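Long-range contacts in TetR family Transcriptional regulator (Streptococcus agalactiae 2603V/R, PDB 3KKC), which probably binds DNA as a dimeric transcriptional regulator of the TetR family and carries a nickel ion bound by histidines: residues N19-L24 with Q36-L41; L59-C64 with D106-L111; Y83-L88 with M162-L167; D120-L125 with F139-L144. One frame throughout, in Å; residues are numbered along the deposited sequence.

Contact 1: residues N19-L24 with Q36-L41; sequences NAFISL and QDVIGL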
# COMPACT_ATOMS: atom_id res chain seq x y z
N ASN A 19 -4.53 23.22 16.24
CA ASN A 19 -3.72 22.36 17.11
C ASN A 19 -4.51 21.15 17.63
O ASN A 19 -3.96 20.05 17.75
CB ASN A 19 -3.05 23.14 18.27
CG ASN A 19 -1.92 24.10 17.80
OD1 ASN A 19 -1.33 23.96 16.71
ND2 ASN A 19 -1.62 25.08 18.65
N ALA A 20 -5.80 21.34 17.90
CA ALA A 20 -6.68 20.24 18.33
C ALA A 20 -6.77 19.14 17.27
O ALA A 20 -6.71 17.94 17.57
CB ALA A 20 -8.06 20.76 18.67
N PHE A 21 -6.93 19.56 16.03
CA PHE A 21 -7.02 18.65 14.90
C PHE A 21 -5.75 17.79 14.78
O PHE A 21 -5.82 16.59 14.55
CB PHE A 21 -7.24 19.47 13.63
CG PHE A 21 -7.37 18.66 12.38
CD1 PHE A 21 -8.41 17.74 12.23
CD2 PHE A 21 -6.50 18.86 11.33
CE1 PHE A 21 -8.53 17.02 11.09
CE2 PHE A 21 -6.63 18.13 10.16
CZ PHE A 21 -7.63 17.21 10.04
N ILE A 22 -4.59 18.41 14.97
CA ILE A 22 -3.31 17.72 14.93
C ILE A 22 -3.16 16.71 16.07
O ILE A 22 -2.74 15.58 15.86
CB ILE A 22 -2.14 18.73 14.91
CG1 ILE A 22 -2.11 19.46 13.56
CG2 ILE A 22 -0.80 18.03 15.16
CD1 ILE A 22 -0.95 20.43 13.45
N SER A 23 -3.52 17.12 17.28
CA SER A 23 -3.34 16.28 18.45
C SER A 23 -4.23 15.06 18.34
O SER A 23 -3.88 13.99 18.82
CB SER A 23 -3.66 17.08 19.74
OG SER A 23 -4.28 16.29 20.76
N LEU A 24 -5.38 15.23 17.69
CA LEU A 24 -6.35 14.15 17.53
C LEU A 24 -5.95 13.22 16.39
O LEU A 24 -6.41 12.08 16.31
CB LEU A 24 -7.74 14.72 17.24
CG LEU A 24 -8.55 15.18 18.44
CD1 LEU A 24 -9.73 16.05 17.99
CD2 LEU A 24 -8.99 13.98 19.27
N GLN A 36 -17.09 17.20 16.54
CA GLN A 36 -17.32 17.32 17.97
C GLN A 36 -16.08 16.95 18.77
O GLN A 36 -15.85 17.50 19.86
CB GLN A 36 -18.53 16.49 18.43
CG GLN A 36 -19.85 16.93 17.80
CD GLN A 36 -20.17 18.39 18.06
OE1 GLN A 36 -21.02 18.98 17.38
NE2 GLN A 36 -19.49 18.99 19.04
N ASP A 37 -15.29 16.02 18.25
CA ASP A 37 -14.00 15.71 18.85
C ASP A 37 -13.16 16.99 18.85
O ASP A 37 -12.59 17.37 19.87
CB ASP A 37 -13.25 14.62 18.07
CG ASP A 37 -14.07 13.36 17.88
OD1 ASP A 37 -15.27 13.37 18.22
OD2 ASP A 37 -13.51 12.36 17.37
N VAL A 38 -13.12 17.64 17.69
CA VAL A 38 -12.27 18.80 17.48
C VAL A 38 -12.60 19.94 18.42
O VAL A 38 -11.70 20.64 18.89
CB VAL A 38 -12.35 19.28 16.03
CG1 VAL A 38 -11.56 20.56 15.88
CG2 VAL A 38 -11.80 18.21 15.11
N ILE A 39 -13.88 20.12 18.71
CA ILE A 39 -14.31 21.14 19.68
C ILE A 39 -13.92 20.76 21.11
O ILE A 39 -13.35 21.58 21.83
CB ILE A 39 -15.83 21.32 19.62
CG1 ILE A 39 -16.25 21.73 18.21
CG2 ILE A 39 -16.31 22.30 20.71
CD1 ILE A 39 -17.61 21.19 17.81
N GLY A 40 -14.25 19.53 21.49
CA GLY A 40 -13.99 19.01 22.83
C GLY A 40 -12.59 19.29 23.32
O GLY A 40 -12.32 19.27 24.53
N LEU A 41 -11.68 19.55 22.39
CA LEU A 41 -10.34 20.00 22.74
C LEU A 41 -10.20 21.51 22.58
O LEU A 41 -9.72 22.19 23.48
CB LEU A 41 -9.28 19.30 21.90
CG LEU A 41 -9.00 17.84 22.26
CD1 LEU A 41 -7.76 17.37 21.50
CD2 LEU A 41 -8.81 17.70 23.77
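Ala-20 of helix 4-24 and Leu-41 of helix 35-42 mark the nearest backbone approach, their CA atoms 5.7 Å apart. The short axes of 19-24 and 36-41 come within 8.7 Å of each other, and their N-to-C directions differ by 113°, so the helices run across one another and meet around a small residue. Ala-20 is that residue: its CB lies 3.7 Å from Leu-41 CB and also rests on the carbonyl O of Val-38, which brings the methyl close to the opposing backbone. One turn after Ala-20, Leu-24 also points toward helix 35-42. Its CG stands beside the backbone N, anti to the carbonyl carbon (chi1 -82°), and its CD1 settles against the main chain of Asp-37, 3.7 Å from Asp-37 C. Leu-24 also meets Leu-41 tip to tip, its CG 3.8 Å from Leu-41 CD1; that same CD1 also touches the hydroxyl of Ser-23. Residues 36-41 fall within the predicted helix-turn-helix, and the packing sets its first helix against the long N-terminal helix, the usual three-helix arrangement of a TetR DNA-binding domain. Val-38 is buried. Its CG2 meets Leu-24 CD1 and lies at the edge of the Phe-21 ring, 4.5 Å from Phe-21 CD1. The phenyl ring continues inward to Leu-59, Leu-60 and Leu-63 of helix 57-71. Towards the surface, CB of the Asp-37 side chain meets Leu-24 CD1, while OD1 is hydrogen-bonded to Thr-34 OG1.

Contact 2: residues L59-C64 with D106-L111; sequences LLKELC and DPYFLL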
# COMPACT_ATOMS: atom_id res chain seq x y z
N LEU A 59 -9.53 21.36 6.87
CA LEU A 59 -8.44 21.28 7.84
C LEU A 59 -7.37 20.36 7.32
O LEU A 59 -6.18 20.64 7.42
CB LEU A 59 -8.90 20.74 9.20
CG LEU A 59 -9.76 21.62 10.08
CD1 LEU A 59 -11.20 21.41 9.67
CD2 LEU A 59 -9.56 21.24 11.54
N LEU A 60 -7.80 19.22 6.79
CA LEU A 60 -6.87 18.28 6.22
C LEU A 60 -6.11 18.96 5.09
O LEU A 60 -4.87 18.88 5.01
CB LEU A 60 -7.61 17.07 5.67
CG LEU A 60 -6.59 16.01 5.37
CD1 LEU A 60 -5.82 15.75 6.63
CD2 LEU A 60 -7.27 14.76 4.89
N LYS A 61 -6.86 19.65 4.24
CA LYS A 61 -6.31 20.35 3.09
C LYS A 61 -5.29 21.41 3.55
O LYS A 61 -4.10 21.29 3.26
CB LYS A 61 -7.46 20.96 2.28
CG LYS A 61 -7.08 21.98 1.22
CD LYS A 61 -8.16 23.09 1.20
CE LYS A 61 -8.06 24.02 0.00
NZ LYS A 61 -7.85 23.25 -1.25
N GLU A 62 -5.75 22.42 4.28
CA GLU A 62 -4.86 23.38 4.94
C GLU A 62 -3.65 22.72 5.60
O GLU A 62 -2.51 23.04 5.26
CB GLU A 62 -5.62 24.19 5.98
CG GLU A 62 -6.58 25.21 5.40
CD GLU A 62 -6.83 26.35 6.35
OE1 GLU A 62 -6.17 26.39 7.42
OE2 GLU A 62 -7.69 27.21 6.03
N LEU A 63 -3.89 21.81 6.55
CA LEU A 63 -2.80 21.08 7.21
C LEU A 63 -1.77 20.58 6.19
O LEU A 63 -0.69 21.15 6.10
CB LEU A 63 -3.33 19.95 8.10
CG LEU A 63 -2.26 19.08 8.77
CD1 LEU A 63 -1.31 19.94 9.54
CD2 LEU A 63 -2.87 18.02 9.70
N CYS A 64 -2.08 19.53 5.43
CA CYS A 64 -1.27 19.11 4.28
C CYS A 64 -0.62 20.27 3.53
O CYS A 64 0.59 20.26 3.27
CB CYS A 64 -2.13 18.33 3.27
SG CYS A 64 -2.69 16.75 3.89
N ASP A 106 -4.72 7.20 5.11
CA ASP A 106 -5.71 8.12 4.56
C ASP A 106 -5.41 8.35 3.10
O ASP A 106 -4.37 8.93 2.76
CB ASP A 106 -5.73 9.45 5.29
CG ASP A 106 -6.73 10.41 4.67
OD1 ASP A 106 -7.92 10.38 5.07
OD2 ASP A 106 -6.34 11.19 3.78
N PRO A 107 -6.31 7.90 2.21
CA PRO A 107 -6.06 7.94 0.76
C PRO A 107 -5.66 9.35 0.26
O PRO A 107 -4.79 9.46 -0.63
CB PRO A 107 -7.41 7.50 0.17
CG PRO A 107 -8.41 7.77 1.26
CD PRO A 107 -7.67 7.45 2.53
N TYR A 108 -6.29 10.39 0.82
CA TYR A 108 -6.01 11.77 0.43
C TYR A 108 -4.60 12.25 0.82
O TYR A 108 -3.93 12.92 0.04
CB TYR A 108 -7.05 12.73 1.02
CG TYR A 108 -6.73 14.20 0.79
CD1 TYR A 108 -7.29 14.89 -0.27
CD2 TYR A 108 -5.83 14.88 1.63
CE1 TYR A 108 -6.98 16.20 -0.50
CE2 TYR A 108 -5.53 16.21 1.42
CZ TYR A 108 -6.09 16.87 0.35
OH TYR A 108 -5.81 18.22 0.13
N PHE A 109 -4.17 11.93 2.04
CA PHE A 109 -2.82 12.30 2.42
C PHE A 109 -1.80 11.54 1.59
O PHE A 109 -0.79 12.11 1.17
CB PHE A 109 -2.54 12.08 3.90
CG PHE A 109 -1.12 12.33 4.25
CD1 PHE A 109 -0.70 13.60 4.66
CD2 PHE A 109 -0.17 11.33 4.09
CE1 PHE A 109 0.63 13.85 4.94
CE2 PHE A 109 1.17 11.58 4.38
CZ PHE A 109 1.56 12.85 4.81
N LEU A 110 -2.04 10.25 1.34
CA LEU A 110 -1.10 9.44 0.57
C LEU A 110 -1.00 9.93 -0.88
O LEU A 110 -0.02 9.67 -1.57
CB LEU A 110 -1.48 7.96 0.60
CG LEU A 110 -0.34 6.96 0.46
CD1 LEU A 110 0.30 6.73 1.82
CD2 LEU A 110 -0.82 5.64 -0.11
N LEU A 111 -2.03 10.63 -1.33
CA LEU A 111 -2.10 11.06 -2.71
C LEU A 111 -1.29 12.33 -2.88
O LEU A 111 -0.36 12.39 -3.67
CB LEU A 111 -3.56 11.29 -3.13
CG LEU A 111 -3.96 10.66 -4.47
CD1 LEU A 111 -5.45 10.90 -4.80
CD2 LEU A 111 -3.07 11.15 -5.61
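Cys-64 SG lies at the edges of two aromatic rings of helix 107-129. It is 3.8 Å from Tyr-108 CE2 and equally far from Phe-109 CD1, and its direction from the ring centre is 84° off the ring normal for Tyr-108 and 75° for Phe-109. This is the buried part of the contact, where Phe-109 also meets the ring of Phe-68 and the side chains of helix 98-103. Leu-60, one turn before Cys-64, adds to the packing: its CD2 lies 3.6 Å from Tyr-108 CD2 as the two side chains run past one another in opposing senses. The same methyl meets Asp-106 tip to tip, 3.9 Å from OD2. Asp-106 is the N-cap of helix 107-129, its OD2 accepting from Phe-109 N (2.9 Å) through the anti lone pair, so the carboxylate is held by the first turn of the helix. In the fold, helix 57-71 leads from the DNA-binding domain into the C-terminal domain, and here it lies beside the start of helix 107-129, the short axes 24° from parallel and 11.1 Å apart. Side chains rather than backbones bridge that wide spacing. Packing is sparser towards the surface, where the Tyr-108 hydroxyl lies 3.7 Å from Lys-61 CA and near the first methylenes of the lysine. Beyond them the Lys-61 chain bends at chi2 and chi4, and the ammonium group turns from helix 107-129 on an exposed side.

Contact 3: residues Y83-L88 with M162-L167; sequences YLVHIL and MTVEDL. With NI (nickel (II) ion), chain E.
The nickel-bearing helix 80-93 packs here against the start of helix 164-175, in the all-helical C-terminal domain, through Val-85 and Leu-88 on one side and Val-164 and Leu-167 on the other. The closest meeting is between the two valines, whose side chains cross at about a right angle: Val-164 CG2 is 3.6 Å from Val-85 CG1 and 3.9 Å from Val-85 CG2, so one methyl sits against both branches of its partner. That methyl occupies the crowded position between the backbone N and the carbonyl carbon of Val-164. Leu-88, one turn after Val-85, places its CB 4.0 Å from Val-164 CB. Its CG makes a looser contact with Leu-167 CD2 at 4.3 Å. Leu-167 continues inward onto Trp-154 and Trp-155 of helix 137-157, and it also packs on Phe-139 of the second subunit, which takes this layer of the helical domain to the dimer interface. The helix carrying Val-164 is capped by Thr-163, whose OG1 accepts from Asp-166 N at 3.0 Å in a nearly straight bond (168°). At the exposed margin the Glu-165 side chain bends at chi2 and crosses Val-85 obliquely, leaving OE2 loosely placed, 4.1 Å from Val-85 CG2. His-86 leaves helix 80-93 in the direction away from residues 162-167. Its CG is anti to the backbone N (chi1 168°). The ring's NE2 binds the nickel ion at 2.3 Å. His-70 and His-90 also bind the metal through NE2, and both of their rings meet that of His-86 at steep angles, about 75° between planes.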
# COMPACT_ATOMS: atom_id res chain seq x y z
N TYR A 83 18.28 17.73 2.25
CA TYR A 83 16.86 17.89 1.97
C TYR A 83 16.05 16.62 2.29
O TYR A 83 14.99 16.67 2.93
CB TYR A 83 16.78 18.25 0.49
CG TYR A 83 15.44 18.61 -0.09
CD1 TYR A 83 15.02 19.93 -0.17
CD2 TYR A 83 14.61 17.62 -0.65
CE1 TYR A 83 13.81 20.26 -0.75
CE2 TYR A 83 13.40 17.94 -1.25
CZ TYR A 83 12.99 19.25 -1.28
OH TYR A 83 11.78 19.57 -1.86
N LEU A 84 16.55 15.47 1.85
CA LEU A 84 15.97 14.19 2.22
C LEU A 84 16.01 14.02 3.73
O LEU A 84 15.02 13.65 4.33
CB LEU A 84 16.73 13.03 1.54
CG LEU A 84 16.34 12.66 0.10
CD1 LEU A 84 16.32 13.88 -0.77
CD2 LEU A 84 17.27 11.60 -0.50
N VAL A 85 17.15 14.27 4.35
CA VAL A 85 17.26 14.10 5.79
C VAL A 85 16.24 14.94 6.58
O VAL A 85 15.63 14.44 7.53
CB VAL A 85 18.69 14.39 6.30
CG1 VAL A 85 18.65 14.79 7.75
CG2 VAL A 85 19.59 13.19 6.10
N HIS A 86 16.04 16.20 6.18
CA HIS A 86 15.10 17.09 6.86
C HIS A 86 13.67 16.53 6.77
O HIS A 86 12.92 16.56 7.75
CB HIS A 86 15.17 18.50 6.27
CG HIS A 86 14.05 19.41 6.69
ND1 HIS A 86 13.09 19.87 5.80
CD2 HIS A 86 13.76 19.97 7.88
CE1 HIS A 86 12.25 20.67 6.44
NE2 HIS A 86 12.63 20.74 7.70
N ILE A 87 13.32 16.03 5.59
CA ILE A 87 12.03 15.39 5.40
C ILE A 87 11.89 14.22 6.38
O ILE A 87 10.95 14.18 7.16
CB ILE A 87 11.85 14.90 3.96
CG1 ILE A 87 12.10 16.05 2.99
CG2 ILE A 87 10.47 14.33 3.78
CD1 ILE A 87 11.58 15.82 1.63
N LEU A 88 12.83 13.29 6.33
CA LEU A 88 12.81 12.17 7.25
C LEU A 88 12.83 12.64 8.71
O LEU A 88 12.28 11.97 9.58
CB LEU A 88 14.00 11.22 6.98
CG LEU A 88 13.87 10.09 5.96
CD1 LEU A 88 12.62 10.20 5.09
CD2 LEU A 88 15.14 10.00 5.09
N MSE A 162 16.51 2.99 12.81
CA MSE A 162 17.82 3.53 12.49
C MSE A 162 17.79 5.07 12.42
O MSE A 162 16.72 5.68 12.30
CB MSE A 162 18.34 2.90 11.19
CG MSE A 162 17.29 2.65 10.14
SE MSE A 162 17.90 1.53 8.66
CE MSE A 162 17.92 -0.19 9.58
N THR A 163 18.96 5.69 12.53
CA THR A 163 19.04 7.14 12.47
C THR A 163 18.59 7.53 11.08
O THR A 163 18.74 6.75 10.15
CB THR A 163 20.48 7.63 12.67
OG1 THR A 163 21.27 7.28 11.52
CG2 THR A 163 21.09 6.99 13.92
N VAL A 164 18.04 8.73 10.93
CA VAL A 164 17.53 9.09 9.61
C VAL A 164 18.62 8.95 8.56
O VAL A 164 18.34 8.54 7.43
CB VAL A 164 16.94 10.50 9.57
CG1 VAL A 164 16.28 10.82 10.88
CG2 VAL A 164 18.01 11.52 9.23
N GLU A 165 19.85 9.26 8.94
CA GLU A 165 20.97 9.19 8.01
C GLU A 165 21.31 7.75 7.59
O GLU A 165 21.58 7.49 6.42
CB GLU A 165 22.20 9.92 8.58
CG GLU A 165 22.05 10.28 10.05
CD GLU A 165 21.67 11.73 10.27
OE1 GLU A 165 21.06 12.02 11.32
OE2 GLU A 165 21.99 12.57 9.40
N ASP A 166 21.31 6.82 8.54
CA ASP A 166 21.41 5.40 8.20
C ASP A 166 20.34 4.96 7.19
O ASP A 166 20.65 4.33 6.18
CB ASP A 166 21.35 4.55 9.47
CG ASP A 166 22.67 4.55 10.23
OD1 ASP A 166 23.67 5.00 9.65
OD2 ASP A 166 22.71 4.09 11.40
N LEU A 167 19.09 5.28 7.44
CA LEU A 167 18.03 4.87 6.53
C LEU A 167 18.19 5.52 5.15
O LEU A 167 17.98 4.87 4.12
CB LEU A 167 16.64 5.19 7.10
CG LEU A 167 15.47 4.73 6.23
CD1 LEU A 167 14.80 3.41 6.75
CD2 LEU A 167 14.45 5.84 6.05
NI NI E . 11.65 21.46 9.62

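Contact 4: residues D120-L125 with F139-L144; sequences DVYPRL and FLKQFL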
# COMPACT_ATOMS: atom_id res chain seq x y z
N ASP A 120 9.39 17.22 -6.34
CA ASP A 120 10.53 17.81 -5.65
C ASP A 120 11.56 16.79 -5.21
O ASP A 120 12.70 17.14 -4.93
CB ASP A 120 10.05 18.68 -4.48
CG ASP A 120 9.31 19.95 -4.94
OD1 ASP A 120 9.77 20.62 -5.90
OD2 ASP A 120 8.26 20.29 -4.35
N VAL A 121 11.19 15.52 -5.17
CA VAL A 121 12.16 14.49 -4.82
C VAL A 121 12.60 13.61 -6.02
O VAL A 121 13.79 13.31 -6.19
CB VAL A 121 11.66 13.63 -3.67
CG1 VAL A 121 12.46 12.32 -3.54
CG2 VAL A 121 11.70 14.47 -2.38
N TYR A 122 11.66 13.21 -6.85
CA TYR A 122 11.98 12.29 -7.93
C TYR A 122 12.98 12.82 -8.95
O TYR A 122 13.96 12.14 -9.26
CB TYR A 122 10.72 11.82 -8.65
CG TYR A 122 11.08 10.98 -9.83
CD1 TYR A 122 11.67 9.73 -9.65
CD2 TYR A 122 10.87 11.43 -11.12
CE1 TYR A 122 12.02 8.95 -10.73
CE2 TYR A 122 11.21 10.65 -12.21
CZ TYR A 122 11.79 9.41 -12.01
OH TYR A 122 12.13 8.64 -13.09
N PRO A 123 12.73 14.02 -9.51
CA PRO A 123 13.63 14.52 -10.55
C PRO A 123 15.10 14.53 -10.14
O PRO A 123 15.95 14.11 -10.91
CB PRO A 123 13.10 15.93 -10.82
CG PRO A 123 11.65 15.83 -10.51
CD PRO A 123 11.58 14.92 -9.30
N ARG A 124 15.40 14.99 -8.93
CA ARG A 124 16.78 14.92 -8.46
C ARG A 124 17.24 13.48 -8.23
O ARG A 124 18.33 13.10 -8.60
CB ARG A 124 17.01 15.81 -7.24
CG ARG A 124 17.56 17.19 -7.61
CD ARG A 124 17.63 18.16 -6.44
NE ARG A 124 18.86 18.03 -5.64
CZ ARG A 124 20.10 18.26 -6.08
NH1 ARG A 124 20.32 18.62 -7.34
NH2 ARG A 124 21.14 18.11 -5.25
N LEU A 125 16.39 12.67 -7.62
CA LEU A 125 16.71 11.27 -7.34
C LEU A 125 17.13 10.56 -8.62
O LEU A 125 18.03 9.72 -8.62
CB LEU A 125 15.49 10.57 -6.74
CG LEU A 125 15.78 9.16 -6.23
CD1 LEU A 125 16.98 9.19 -5.28
CD2 LEU A 125 14.56 8.56 -5.57
N PHE A 139 9.26 2.71 -15.47
CA PHE A 139 9.47 1.66 -14.50
C PHE A 139 10.37 2.22 -13.44
O PHE A 139 10.23 1.93 -12.25
CB PHE A 139 10.17 0.47 -15.15
CG PHE A 139 10.32 -0.71 -14.24
CD1 PHE A 139 9.39 -1.73 -14.26
CD2 PHE A 139 11.39 -0.80 -13.37
CE1 PHE A 139 9.53 -2.81 -13.43
CE2 PHE A 139 11.53 -1.88 -12.54
CZ PHE A 139 10.61 -2.88 -12.57
N LEU A 140 11.31 3.04 -13.88
CA LEU A 140 12.18 3.76 -12.98
C LEU A 140 11.32 4.64 -12.05
O LEU A 140 11.40 4.54 -10.82
CB LEU A 140 13.19 4.60 -13.76
CG LEU A 140 14.66 4.33 -13.47
CD1 LEU A 140 14.90 2.90 -13.01
CD2 LEU A 140 15.48 4.64 -14.71
N LYS A 141 10.48 5.49 -12.64
CA LYS A 141 9.73 6.42 -11.82
C LYS A 141 9.01 5.63 -10.74
O LYS A 141 9.19 5.92 -9.55
CB LYS A 141 8.75 7.24 -12.64
CG LYS A 141 8.21 8.41 -11.85
CD LYS A 141 7.17 9.18 -12.64
CE LYS A 141 6.98 10.56 -12.05
NZ LYS A 141 6.07 11.37 -12.90
N GLN A 142 8.26 4.60 -11.16
CA GLN A 142 7.41 3.81 -10.26
C GLN A 142 8.18 3.01 -9.19
O GLN A 142 7.79 2.95 -8.03
CB GLN A 142 6.52 2.87 -11.08
CG GLN A 142 5.93 1.69 -10.30
CD GLN A 142 6.87 0.51 -10.19
OE1 GLN A 142 7.59 0.20 -11.14
NE2 GLN A 142 6.88 -0.16 -9.04
N PHE A 143 9.28 2.39 -9.57
CA PHE A 143 10.04 1.63 -8.58
C PHE A 143 10.65 2.53 -7.50
O PHE A 143 10.77 2.15 -6.33
CB PHE A 143 11.14 0.85 -9.29
CG PHE A 143 11.88 -0.13 -8.40
CD1 PHE A 143 11.58 -1.49 -8.44
CD2 PHE A 143 12.92 0.30 -7.58
CE1 PHE A 143 12.28 -2.40 -7.65
CE2 PHE A 143 13.64 -0.60 -6.79
CZ PHE A 143 13.32 -1.95 -6.82
N LEU A 144 11.03 3.74 -7.90
CA LEU A 144 11.81 4.62 -7.05
C LEU A 144 10.91 5.31 -6.01
O LEU A 144 11.17 5.27 -4.81
CB LEU A 144 12.52 5.67 -7.91
CG LEU A 144 14.03 5.68 -8.14
CD1 LEU A 144 14.70 4.47 -7.55
CD2 LEU A 144 14.31 5.80 -9.61
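Tyr-122 lies across Lys-141, the two side chains at about a right angle. From CB the tyrosine heads toward helix 137-157, with CG anti to the backbone N (chi1 175°). Further out CD2 has Lys-141 CG and CE near it, both at 4.1 Å, and CE2 lies near Lys-141 CG as well. That lysine methylene stands over one ring face, 3.8 Å from the centroid and 15° off the normal, a CH-pi contact offset toward the rim. On the other flank CE1 meets Lys-141 CA and, at the ring edge, Leu-144 CD2 at 4.1 Å. CZ rests on the lysine CA and CG, and the hydroxyl O ends 3.5 Å from Lys-141 CA. One turn on, Leu-125 CD2 packs obliquely on Leu-144 CG at 3.9 Å. The short axes of 120-125 and 139-144 are 10.9 Å apart, so the tyrosine spans much of the gap between these two helices of the C-terminal domain. Helix 137-157 also packs on the second subunit, through Phe-139, Leu-140 and Phe-143. Lys-141 is extended beyond CG, and its NZ forms a salt bridge with Glu-118; the lysine therefore uses its aliphatic part for the aromatic face and its charge for a partner one turn before Tyr-122.

How the contacts relate
The four contacts follow the molecule from the DNA-binding domain to the dimerising end. Contacts 1 and 2, with centres 16 Å apart, are joined by Phe-21, whose CG lies 3.5 Å from Leu-59 CD2, so the helix-turn-helix packing passes directly to helix 57-71. That helix also carries His-70 of the nickel site, and the next, helix 80-93, brings His-86 and His-90; the metal thus ties the helix of contact 2 to that of contact 3, although the nearest atoms of contacts 2 and 3 are about 9 Å apart. Contacts 2 and 4 share helix 107-129. Contact 4 is nested within the loop closed by contact 3, and Tyr-83 packs on Asp-120 and Val-121 between them. Contacts 1 and 4 lie farthest apart, about 36 Å between centres.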